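Local coordinates for beta-lactamase inhibitory protein BLIP-I (Streptomyces exfoliatus, PDB 3GMV) that probably binds and inhibits beta-lactamases, as other proteins of the BLIP family do, at residues 79-82 with 83-86. Residues are numbered along the deposited sequence; the frame is centred on the assembly and turned at random.
Sequences VKLS and HYNR
His83 reaches back toward the start of its own short helix, where its ND1 accepts the backbone N-H of Lys80 (N to ND1 2.9 Å, N-H...acceptor angle 152°). The donor lies almost in the imidazole plane, consistent with ND1 being the unprotonated nitrogen. With CG beside its backbone N (chi1 -63°), the ring is directed to this first turn, and CB of Lys80 packs 3.5 Å from ND1. Farther along, Arg86 grips Ser82 end-on: NH1 at 2.8 Å and NH2 at 2.9 Å both donate to OG of Ser82, each bond bent and tilted from the guanidinium plane. A bend at chi3 (-69°) folds the guanidinium back over the preceding turn, and carbonyl O of Ser82 sits over one face of it, 3.1 Å above its plane. Two backbone bonds form the frame beneath: Tyr84 N to Lys80 O, 3.1 Å, and Asn85 N to Leu81 O, 2.9 Å. On another side, Leu81 CD1 meets Tyr84 CD2 at 4.1 Å; both side chains also touch Leu155 in the C-terminal tail and Gln152 of strand 146-153. Tyr84 O accepts a hydrogen bond from NH2 of Arg150 in that strand. Lys80 is the N-cap residue, and the histidine three positions on accepts its N-H, one half of a capping box, here at a one-turn helix packed beside strand 146-153, an outermost strand of the antiparallel sheet.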
# COMPACT_ATOMS: atom_id res chain seq x y z
N VAL A 79 -0.75 -13.32 11.98
CA VAL A 79 0.69 -13.52 11.84
C VAL A 79 1.38 -13.56 13.21
O VAL A 79 0.98 -12.83 14.15
CB VAL A 79 1.33 -12.44 10.91
CG1 VAL A 79 1.15 -11.00 11.53
CG2 VAL A 79 2.80 -12.75 10.62
N LYS A 80 2.37 -14.45 13.33
CA LYS A 80 3.11 -14.70 14.56
C LYS A 80 4.59 -14.41 14.36
O LYS A 80 5.08 -14.44 13.23
CB LYS A 80 3.00 -16.20 14.94
CG LYS A 80 1.59 -16.68 15.23
CD LYS A 80 0.89 -15.90 16.37
CE LYS A 80 -0.59 -16.32 16.47
NZ LYS A 80 -1.28 -15.36 17.39
N LEU A 81 5.30 -14.14 15.45
CA LEU A 81 6.75 -13.99 15.37
C LEU A 81 7.39 -15.23 14.78
O LEU A 81 8.35 -15.14 14.03
CB LEU A 81 7.34 -13.65 16.75
CG LEU A 81 8.82 -13.29 16.76
CD1 LEU A 81 9.12 -12.13 15.78
CD2 LEU A 81 9.17 -12.93 18.20
N SER A 82 6.83 -16.41 15.06
CA SER A 82 7.37 -17.64 14.48
C SER A 82 7.39 -17.56 12.93
O SER A 82 8.37 -17.95 12.27
CB SER A 82 6.47 -18.81 14.92
OG SER A 82 6.98 -20.07 14.46
N HIS A 83 6.29 -17.09 12.35
CA HIS A 83 6.24 -16.95 10.90
C HIS A 83 7.30 -15.97 10.43
O HIS A 83 8.03 -16.21 9.45
CB HIS A 83 4.93 -16.34 10.41
CG HIS A 83 3.70 -17.14 10.70
ND1 HIS A 83 2.67 -16.64 11.46
CD2 HIS A 83 3.29 -18.35 10.24
CE1 HIS A 83 1.68 -17.52 11.49
NE2 HIS A 83 2.03 -18.56 10.76
N TYR A 84 7.34 -14.82 11.09
CA TYR A 84 8.26 -13.76 10.72
C TYR A 84 9.72 -14.25 10.73
O TYR A 84 10.51 -13.92 9.83
CB TYR A 84 8.09 -12.54 11.68
CG TYR A 84 9.03 -11.41 11.30
CD1 TYR A 84 8.70 -10.52 10.28
CD2 TYR A 84 10.24 -11.25 11.95
CE1 TYR A 84 9.54 -9.50 9.93
CE2 TYR A 84 11.10 -10.24 11.60
CZ TYR A 84 10.76 -9.38 10.59
OH TYR A 84 11.62 -8.38 10.24
N ASN A 85 10.05 -15.05 11.74
CA ASN A 85 11.41 -15.59 11.89
C ASN A 85 11.81 -16.58 10.81
O ASN A 85 12.99 -16.94 10.71
CB ASN A 85 11.57 -16.25 13.26
CG ASN A 85 11.71 -15.25 14.36
OD1 ASN A 85 12.02 -14.08 14.11
ND2 ASN A 85 11.49 -15.68 15.62
N ARG A 86 10.85 -16.97 9.98
CA ARG A 86 11.16 -17.82 8.84
C ARG A 86 11.07 -17.07 7.52
O ARG A 86 10.93 -17.68 6.44
CB ARG A 86 10.30 -19.11 8.86
CG ARG A 86 10.68 -20.02 10.03
CD ARG A 86 9.86 -21.37 9.98
NE ARG A 86 8.44 -21.11 10.27
CZ ARG A 86 7.90 -21.02 11.48
NH1 ARG A 86 8.66 -21.16 12.56
NH2 ARG A 86 6.59 -20.77 11.63